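Local coordinates for Rho GTPase-activating protein 5 (Homo sapiens, PDB 5U4V) that probably stimulates GTP hydrolysis by Rho-family GTPases and contains a pseudoGTPase domain with a G-domain fold, at residues L81-I84 with G85-G89; G89-R92 with T93-S96; I126-H129 with Q130-L134. All coordinates share one frame; numbering follows the deposited sequence.

How the contacts relate
From the N terminus, helix 78-96 comes first and carries contacts 1 and 2 in series: contact 1 ends on Gly89, the residue on which contact 2 begins. Each contact joins neighbouring turns of one helix, so none closes a long loop and none nests in or crosses another. The chain then passes through strand 109-114 to helix 124-138, which holds contact 3. The two helices meet where Leu81 CD2 packs against Gln130 CB at 3.5 Å and Ile84 CG2 against Leu134 CD2, tying contact 1 to contact 3. Contact 2 lies farther along its helix, with its nearest atoms about 7 Å from those of contact 3.

Contact 1: L81-I84 with G85-G89; sequences LSFI and GEFIG
In helix 78-96, which flanks the central sheet of this Ras-like G-domain fold, Ile84 and Ile88 sit one turn apart on the inward side. They lie side by side and point the same way, Ile84 CG2 meeting Ile88 CD1 at 3.5 Å. In Ile88, chi1 (-65°) puts CG1 beside the backbone N, close to Ile84 O, and the extended chi2 carries CD1 on to Ile84 CG2. Branched, wholly apolar side chains suit this side: Ile84 also packs on Cys73 and Phe75 of strand 69-75, while Ile88 reaches Leu138 of helix 124-138. With an alanine in place of Ile88, the CG2 of Ile84 would probably lose its neighbour on the next turn, and a gap would be likely to open toward Leu138.

A second pair, Phe83 and Phe87, follows the same spacing on another side, touching loosely at 4.5 Å between Phe83 CZ and Phe87 CD2. Both rings touch Leu14 of the inner strand 8-14; Phe83 also meets Lys16 and Asp51, and Phe87 meets Ala52. Glu86 is exposed, its chain extended, a place that suits a charged side chain. Ser82 turns its hydroxyl back to Glu79 O. Along the backbone, Gly85 N donates to Leu81 O at 3.0 Å with an almost straight N-H...O angle of 170°, and Ile88 N donates to Ile84 O at 2.8 Å.

Contact 2: G89-R92 with T93-S96; sequences GKIR and TEAS
Lys90 and Glu94 lie side by side on the surface of the C-terminal part of helix 78-96, one turn apart and pointing the same way. Glu94 can be followed outward. Its CB rests 3.0 Å from Lys90 O, the carbonyl that accepts the bond from Glu94 N. CG stays near that same oxygen; the bend at chi2 then keeps CD close to it as well and sets the carboxylate alongside the lysine. OE1 comes to 3.8 Å from Lys90 CG. The other oxygen, OE2, lies 4.0 Å from Lys90 CE and also approaches Ile91 CD1, the isoleucine crossing the glutamate at a slant. The lysine, extended throughout, carries its ammonium past the acid: Lys90 NZ remains 4.8 Å from Glu94 OE2, so the opposite charges are near but form no salt bridge.

On another side the hydroxyl residues turn to the backbone. Thr93 places OG1 anti to its own carbonyl carbon (chi1 -56°), from where OG1 donates to Gly89 O at 3.1 Å. Thr93 N reaches the same oxygen at 2.8 Å from the opposite face of the carbonyl plane. Ser96 also gives two bonds to one carbonyl near the helix end: Ser96 OG donates to Arg92 O at 3.2 Å from above the carbonyl plane, and Ser96 N comes nearly in line with the C=O bond. The bent Arg92 brings one guanidinium face near Gly89 CA, which lies 4.0 Å above its plane and off toward the rim. Ile91 and Ala95 touch Met104 of a loop.

Small hydroxyl residues thus double the grip on two helix carbonyls, whereas the lysine and glutamate are likely to attract each other only through a loose, solvent-weakened electrostatic effect.

Contact 3: I126-H129 with Q130-L134; sequences ILRH and QGQQL
Ile126 begins a set of contacts, mostly i to i+4, along helix 124-138, one of the helices packed on the G-domain sheet. Its O accepts from Gln130 N at 3.0 Å, while Ile126 CG1 comes loosely to Gln130 CG at 4.4 Å. Leu127 O takes the bond from Gly131 N at 2.8 Å; Gly131 is buried, and Leu81 CD2 of helix 78-96 packs near its N.

Arg128 O binds Gln132 N in the same way, but its side chain turns to the sheet. There NH1 makes a salt bridge with Asp144, and both Arg128 and Gln132 lie on Phe142. Gln132 OE1 sits near the guanidinium plane, at its edge, yet 4.3 Å from Arg128 NH2, too far for a bond.

His129 completes the walk: chi1 -175°, with CG anti to the backbone N, brings its ring near Gln130 and Gln133. Gln130 NE2 approaches the ring edge in plane and gives His129 ND1 a weak hydrogen bond of 3.3 Å, the amide and ring planes only 20° apart. Gln133 comes from the next turn, its NE2 3.7 Å from His129 CE1, with the planes turned 42° against each other.

The weak bond is consistent with ND1 acting as acceptor but does not establish the ionisation of this exposed ring, and is likely to hold it loosely.

Contact 1: L81-I84 with G85-G89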
ATOM      1  N   LEU A  81      12.170  -3.046   2.624  1.00 46.21           N
ATOM      2  CA  LEU A  81      11.430  -3.354   3.861  1.00 46.64           C
ATOM      3  C   LEU A  81      11.794  -2.438   5.029  1.00 48.32           C
ATOM      4  O   LEU A  81      10.935  -2.013   5.778  1.00 48.98           O
ATOM      5  CB  LEU A  81      11.620  -4.799   4.267  1.00 46.53           C
ATOM      6  CG  LEU A  81      10.591  -5.130   5.368  1.00 47.53           C
ATOM      7  CD1 LEU A  81       9.132  -4.942   4.934  1.00 46.26           C
ATOM      8  CD2 LEU A  81      10.796  -6.477   6.021  1.00 45.79           C
ATOM      9  N   SER A  82      13.084  -2.144   5.159  1.00 51.20           N
ATOM     10  CA  SER A  82      13.612  -1.297   6.244  1.00 51.73           C
ATOM     11  C   SER A  82      13.226   0.164   6.086  1.00 51.20           C
ATOM     12  O   SER A  82      12.810   0.788   7.058  1.00 50.60           O
ATOM     13  CB  SER A  82      15.142  -1.421   6.337  1.00 54.65           C
ATOM     14  OG  SER A  82      15.755  -1.052   5.116  1.00 57.07           O
ATOM     15  N   PHE A  83      13.377   0.700   4.870  1.00 51.37           N
ATOM     16  CA  PHE A  83      12.898   2.035   4.524  1.00 52.02           C
ATOM     17  C   PHE A  83      11.438   2.220   4.961  1.00 50.71           C
ATOM     18  O   PHE A  83      11.107   3.212   5.557  1.00 54.54           O
ATOM     19  CB  PHE A  83      13.081   2.263   3.011  1.00 53.96           C
ATOM     20  CG  PHE A  83      12.398   3.484   2.487  1.00 55.20           C
ATOM     21  CD1 PHE A  83      11.069   3.434   2.064  1.00 53.79           C
ATOM     22  CD2 PHE A  83      13.079   4.690   2.419  1.00 59.17           C
ATOM     23  CE1 PHE A  83      10.420   4.569   1.598  1.00 55.15           C
ATOM     24  CE2 PHE A  83      12.440   5.846   1.965  1.00 60.14           C
ATOM     25  CZ  PHE A  83      11.105   5.784   1.553  1.00 58.49           C
ATOM     26  N   ILE A  84      10.583   1.253   4.653  1.00 49.00           N
ATOM     27  CA  ILE A  84       9.190   1.263   5.048  1.00 50.24           C
ATOM     28  C   ILE A  84       9.045   1.267   6.566  1.00 52.00           C
ATOM     29  O   ILE A  84       8.306   2.097   7.126  1.00 49.63           O
ATOM     30  CB  ILE A  84       8.427   0.035   4.509  1.00 49.49           C
ATOM     31  CG1 ILE A  84       8.218   0.130   2.991  1.00 49.85           C
ATOM     32  CG2 ILE A  84       7.084  -0.101   5.200  1.00 48.54           C
ATOM     33  CD1 ILE A  84       7.511  -1.094   2.463  1.00 48.76           C
ATOM     34  N   GLY A  85       9.726   0.314   7.217  1.00 52.37           N
ATOM     35  CA  GLY A  85       9.774   0.278   8.683  1.00 56.55           C
ATOM     36  C   GLY A  85      10.254   1.622   9.204  1.00 59.93           C
ATOM     37  O   GLY A  85       9.552   2.332   9.958  1.00 59.78           O
ATOM     38  N   GLU A  86      11.430   1.996   8.714  1.00 61.88           N
ATOM     39  CA  GLU A  86      12.084   3.204   9.127  1.00 65.28           C
ATOM     40  C   GLU A  86      11.195   4.398   8.869  1.00 66.85           C
ATOM     41  O   GLU A  86      11.166   5.322   9.664  1.00 69.44           O
ATOM     42  CB  GLU A  86      13.442   3.347   8.412  1.00 67.20           C
ATOM     43  CG  GLU A  86      14.197   4.646   8.666  1.00 72.90           C
ATOM     44  CD  GLU A  86      15.701   4.496   8.480  1.00 75.32           C
ATOM     45  OE1 GLU A  86      16.230   3.442   8.894  1.00 74.96           O
ATOM     46  OE2 GLU A  86      16.349   5.436   7.949  1.00 76.66           O
ATOM     47  N   PHE A  87      10.471   4.385   7.760  1.00 64.48           N
ATOM     48  CA  PHE A  87       9.641   5.524   7.472  1.00 63.75           C
ATOM     49  C   PHE A  87       8.405   5.561   8.333  1.00 61.55           C
ATOM     50  O   PHE A  87       7.993   6.619   8.762  1.00 65.57           O
ATOM     51  CB  PHE A  87       9.252   5.598   6.013  1.00 65.11           C
ATOM     52  CG  PHE A  87       8.652   6.909   5.645  1.00 68.40           C
ATOM     53  CD1 PHE A  87       7.293   7.150   5.841  1.00 70.50           C
ATOM     54  CD2 PHE A  87       9.455   7.930   5.146  1.00 73.99           C
ATOM     55  CE1 PHE A  87       6.736   8.400   5.538  1.00 73.43           C
ATOM     56  CE2 PHE A  87       8.909   9.181   4.828  1.00 76.77           C
ATOM     57  CZ  PHE A  87       7.538   9.403   5.001  1.00 75.83           C
ATOM     58  N   ILE A  88       7.800   4.411   8.571  1.00 60.19           N
ATOM     59  CA  ILE A  88       6.637   4.324   9.458  1.00 60.11           C
ATOM     60  C   ILE A  88       7.000   4.770  10.873  1.00 60.91           C
ATOM     61  O   ILE A  88       6.215   5.444  11.520  1.00 60.43           O
ATOM     62  CB  ILE A  88       5.991   2.928   9.413  1.00 59.45           C
ATOM     63  CG1 ILE A  88       5.420   2.694   8.013  1.00 58.78           C
ATOM     64  CG2 ILE A  88       4.856   2.813  10.405  1.00 62.26           C
ATOM     65  CD1 ILE A  88       5.068   1.254   7.748  1.00 57.21           C
ATOM     66  N   GLY A  89       8.207   4.431  11.318  1.00 62.04           N
ATOM     67  CA  GLY A  89       8.726   4.899  12.597  1.00 64.64           C
ATOM     68  C   GLY A  89       8.766   6.419  12.757  1.00 69.20           C
ATOM     69  O   GLY A  89       8.412   6.941  13.820  1.00 71.02           O
TER

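Contact 2: G89-R92 with T93-S96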
ATOM      1  N   GLY A  89       8.207   4.431  11.318  1.00 62.04           N
ATOM      2  CA  GLY A  89       8.726   4.899  12.597  1.00 64.64           C
ATOM      3  C   GLY A  89       8.766   6.419  12.757  1.00 69.20           C
ATOM      4  O   GLY A  89       8.412   6.941  13.820  1.00 71.02           O
ATOM      5  N   LYS A  90       9.205   7.128  11.712  1.00 68.66           N
ATOM      6  CA  LYS A  90       9.215   8.577  11.686  1.00 71.36           C
ATOM      7  C   LYS A  90       7.805   9.139  11.872  1.00 72.93           C
ATOM      8  O   LYS A  90       7.583  10.024  12.694  1.00 74.65           O
ATOM      9  CB  LYS A  90       9.845   9.077  10.379  1.00 70.92           C
ATOM     10  CG  LYS A  90       9.405  10.473   9.937  1.00 70.22           C
ATOM     11  CD  LYS A  90       9.951  10.863   8.577  1.00 70.00           C
ATOM     12  CE  LYS A  90       9.028  11.858   7.882  1.00 70.03           C
ATOM     13  NZ  LYS A  90       9.725  12.638   6.825  1.00 71.88           N
ATOM     14  N   ILE A  91       6.869   8.608  11.091  1.00 71.52           N
ATOM     15  CA  ILE A  91       5.475   9.003  11.139  1.00 71.68           C
ATOM     16  C   ILE A  91       4.883   8.697  12.492  1.00 71.93           C
ATOM     17  O   ILE A  91       4.050   9.443  12.977  1.00 72.57           O
ATOM     18  CB  ILE A  91       4.696   8.279  10.018  1.00 70.67           C
ATOM     19  CG1 ILE A  91       5.072   8.904   8.683  1.00 70.83           C
ATOM     20  CG2 ILE A  91       3.190   8.328  10.203  1.00 74.01           C
ATOM     21  CD1 ILE A  91       5.187  10.417   8.732  1.00 71.05           C
ATOM     22  N   ARG A  92       5.331   7.586  13.075  1.00 69.87           N
ATOM     23  CA  ARG A  92       4.938   7.188  14.415  1.00 69.97           C
ATOM     24  C   ARG A  92       5.409   8.221  15.426  1.00 71.48           C
ATOM     25  O   ARG A  92       4.590   8.810  16.114  1.00 73.13           O
ATOM     26  CB  ARG A  92       5.469   5.809  14.752  1.00 67.43           C
ATOM     27  CG  ARG A  92       4.991   5.310  16.100  1.00 69.51           C
ATOM     28  CD  ARG A  92       5.702   4.051  16.527  1.00 70.52           C
ATOM     29  NE  ARG A  92       7.163   4.216  16.527  1.00 71.98           N
ATOM     30  CZ  ARG A  92       8.043   3.222  16.358  1.00 69.78           C
ATOM     31  NH1 ARG A  92       7.627   1.958  16.178  1.00 67.69           N
ATOM     32  NH2 ARG A  92       9.348   3.496  16.389  1.00 68.67           N
ATOM     33  N   THR A  93       6.720   8.451  15.494  1.00 72.06           N
ATOM     34  CA  THR A  93       7.277   9.381  16.471  1.00 75.67           C
ATOM     35  C   THR A  93       6.639  10.749  16.278  1.00 77.11           C
ATOM     36  O   THR A  93       6.279  11.412  17.239  1.00 78.42           O
ATOM     37  CB  THR A  93       8.810   9.538  16.361  1.00 76.40           C
ATOM     38  OG1 THR A  93       9.445   8.271  16.464  1.00 76.63           O
ATOM     39  CG2 THR A  93       9.321  10.388  17.500  1.00 81.95           C
ATOM     40  N   GLU A  94       6.523  11.139  15.015  1.00 75.55           N
ATOM     41  CA  GLU A  94       5.956  12.402  14.611  1.00 77.99           C
ATOM     42  C   GLU A  94       4.510  12.471  15.020  1.00 78.77           C
ATOM     43  O   GLU A  94       4.057  13.484  15.560  1.00 80.04           O
ATOM     44  CB  GLU A  94       6.029  12.517  13.108  1.00 79.64           C
ATOM     45  CG  GLU A  94       6.303  13.918  12.618  1.00 85.27           C
ATOM     46  CD  GLU A  94       7.173  13.896  11.376  1.00 87.28           C
ATOM     47  OE1 GLU A  94       8.412  13.795  11.530  1.00 88.92           O
ATOM     48  OE2 GLU A  94       6.626  13.974  10.250  1.00 87.25           O
ATOM     49  N   ALA A  95       3.798  11.373  14.794  1.00 75.60           N
ATOM     50  CA  ALA A  95       2.397  11.301  15.128  1.00 77.40           C
ATOM     51  C   ALA A  95       2.143  11.426  16.621  1.00 81.15           C
ATOM     52  O   ALA A  95       1.110  11.953  17.018  1.00 83.22           O
ATOM     53  CB  ALA A  95       1.800  10.021  14.604  1.00 75.85           C
ATOM     54  N   SER A  96       3.076  10.948  17.438  1.00 81.24           N
ATOM     55  CA  SER A  96       2.960  11.056  18.881  1.00 85.34           C
ATOM     56  C   SER A  96       2.834  12.506  19.259  1.00 88.33           C
ATOM     57  O   SER A  96       1.926  12.876  19.978  1.00 93.68           O
ATOM     58  CB  SER A  96       4.185  10.469  19.553  1.00 84.59           C
ATOM     59  OG  SER A  96       4.273   9.092  19.304  1.00 82.00           O
TER

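Contact 3: I126-H129 with Q130-L134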
ATOM      1  N   ILE A 126      12.372 -14.926   4.159  1.00 79.25           N
ATOM      2  CA  ILE A 126      12.687 -13.958   5.191  1.00 77.28           C
ATOM      3  C   ILE A 126      11.938 -12.643   4.985  1.00 70.99           C
ATOM      4  O   ILE A 126      11.489 -12.031   5.956  1.00 68.73           O
ATOM      5  CB  ILE A 126      14.213 -13.763   5.365  1.00 83.33           C
ATOM      6  CG1 ILE A 126      14.486 -13.192   6.754  1.00 83.14           C
ATOM      7  CG2 ILE A 126      14.820 -12.916   4.234  1.00 83.75           C
ATOM      8  CD1 ILE A 126      15.853 -13.545   7.294  1.00 91.45           C
ATOM      9  N   LEU A 127      11.786 -12.232   3.726  1.00 69.26           N
ATOM     10  CA  LEU A 127      10.959 -11.087   3.392  1.00 64.13           C
ATOM     11  C   LEU A 127       9.551 -11.249   3.968  1.00 61.45           C
ATOM     12  O   LEU A 127       9.081 -10.378   4.725  1.00 60.99           O
ATOM     13  CB  LEU A 127      10.963 -10.838   1.878  1.00 60.97           C
ATOM     14  CG  LEU A 127      12.251 -10.277   1.270  1.00 62.61           C
ATOM     15  CD1 LEU A 127      12.359 -10.521  -0.237  1.00 61.65           C
ATOM     16  CD2 LEU A 127      12.373  -8.789   1.591  1.00 61.50           C
ATOM     17  N   ARG A 128       8.901 -12.369   3.649  1.00 63.28           N
ATOM     18  CA  ARG A 128       7.507 -12.613   4.079  1.00 61.78           C
ATOM     19  C   ARG A 128       7.396 -12.585   5.595  1.00 62.18           C
ATOM     20  O   ARG A 128       6.479 -11.960   6.127  1.00 56.60           O
ATOM     21  CB  ARG A 128       6.964 -13.948   3.575  1.00 65.89           C
ATOM     22  CG  ARG A 128       6.283 -13.888   2.212  1.00 68.86           C
ATOM     23  CD  ARG A 128       5.120 -14.894   2.067  1.00 70.40           C
ATOM     24  NE  ARG A 128       3.940 -14.482   2.843  1.00 71.52           N
ATOM     25  CZ  ARG A 128       2.702 -14.968   2.721  1.00 73.46           C
ATOM     26  NH1 ARG A 128       2.420 -15.937   1.856  1.00 77.49           N
ATOM     27  NH2 ARG A 128       1.736 -14.471   3.485  1.00 71.69           N
ATOM     28  N   HIS A 129       8.341 -13.244   6.285  1.00 64.29           N
ATOM     29  CA  HIS A 129       8.286 -13.296   7.733  1.00 65.17           C
ATOM     30  C   HIS A 129       8.446 -11.915   8.384  1.00 63.85           C
ATOM     31  O   HIS A 129       7.690 -11.563   9.302  1.00 61.15           O
ATOM     32  CB  HIS A 129       9.319 -14.267   8.276  1.00 71.98           C
ATOM     33  CG  HIS A 129       9.244 -14.452   9.756  1.00 75.49           C
ATOM     34  ND1 HIS A 129       9.971 -13.676  10.635  1.00 77.10           N
ATOM     35  CD2 HIS A 129       8.525 -15.316  10.515  1.00 77.41           C
ATOM     36  CE1 HIS A 129       9.712 -14.068  11.870  1.00 80.62           C
ATOM     37  NE2 HIS A 129       8.832 -15.053  11.826  1.00 80.06           N
ATOM     38  N   GLN A 130       9.416 -11.134   7.932  1.00 64.33           N
ATOM     39  CA  GLN A 130       9.604  -9.815   8.516  1.00 65.45           C
ATOM     40  C   GLN A 130       8.510  -8.843   8.100  1.00 61.24           C
ATOM     41  O   GLN A 130       8.081  -7.990   8.902  1.00 61.38           O
ATOM     42  CB  GLN A 130      11.000  -9.266   8.204  1.00 69.30           C
ATOM     43  CG  GLN A 130      12.151 -10.100   8.752  1.00 73.96           C
ATOM     44  CD  GLN A 130      12.331  -9.978  10.250  1.00 77.75           C
ATOM     45  OE1 GLN A 130      12.794  -8.949  10.757  1.00 82.66           O
ATOM     46  NE2 GLN A 130      11.982 -11.035  10.970  1.00 79.34           N
ATOM     47  N   GLY A 131       8.020  -9.002   6.867  1.00 57.56           N
ATOM     48  CA  GLY A 131       6.917  -8.171   6.422  1.00 54.63           C
ATOM     49  C   GLY A 131       5.648  -8.483   7.208  1.00 55.13           C
ATOM     50  O   GLY A 131       4.867  -7.580   7.538  1.00 55.62           O
ATOM     51  N   GLN A 132       5.436  -9.764   7.505  1.00 53.98           N
ATOM     52  CA  GLN A 132       4.272 -10.203   8.254  1.00 52.76           C
ATOM     53  C   GLN A 132       4.299  -9.760   9.713  1.00 53.91           C
ATOM     54  O   GLN A 132       3.260  -9.534  10.304  1.00 52.19           O
ATOM     55  CB  GLN A 132       4.116 -11.718   8.139  1.00 55.49           C
ATOM     56  CG  GLN A 132       2.801 -12.248   8.677  1.00 58.95           C
ATOM     57  CD  GLN A 132       1.595 -11.640   7.978  1.00 57.74           C
ATOM     58  OE1 GLN A 132       1.444 -11.729   6.766  1.00 60.58           O
ATOM     59  NE2 GLN A 132       0.750 -11.001   8.746  1.00 57.74           N
ATOM     60  N   GLN A 133       5.488  -9.634  10.292  1.00 58.08           N
ATOM     61  CA  GLN A 133       5.597  -9.083  11.638  1.00 61.51           C
ATOM     62  C   GLN A 133       5.380  -7.573  11.621  1.00 59.69           C
ATOM     63  O   GLN A 133       4.763  -7.005  12.536  1.00 60.49           O
ATOM     64  CB  GLN A 133       6.930  -9.429  12.270  1.00 66.28           C
ATOM     65  CG  GLN A 133       7.044 -10.882  12.713  1.00 72.18           C
ATOM     66  CD  GLN A 133       8.228 -11.126  13.654  1.00 79.93           C
ATOM     67  OE1 GLN A 133       9.249 -10.440  13.576  1.00 83.22           O
ATOM     68  NE2 GLN A 133       8.099 -12.116  14.545  1.00 82.74           N
ATOM     69  N   LEU A 134       5.857  -6.928  10.560  1.00 56.67           N
ATOM     70  CA  LEU A 134       5.574  -5.520  10.396  1.00 53.59           C
ATOM     71  C   LEU A 134       4.061  -5.349  10.245  1.00 50.55           C
ATOM     72  O   LEU A 134       3.462  -4.509  10.924  1.00 49.67           O
ATOM     73  CB  LEU A 134       6.345  -4.915   9.221  1.00 51.57           C
ATOM     74  CG  LEU A 134       6.034  -3.423   8.983  1.00 50.25           C
ATOM     75  CD1 LEU A 134       6.254  -2.625  10.269  1.00 56.94           C
ATOM     76  CD2 LEU A 134       6.814  -2.786   7.825  1.00 48.12           C
TER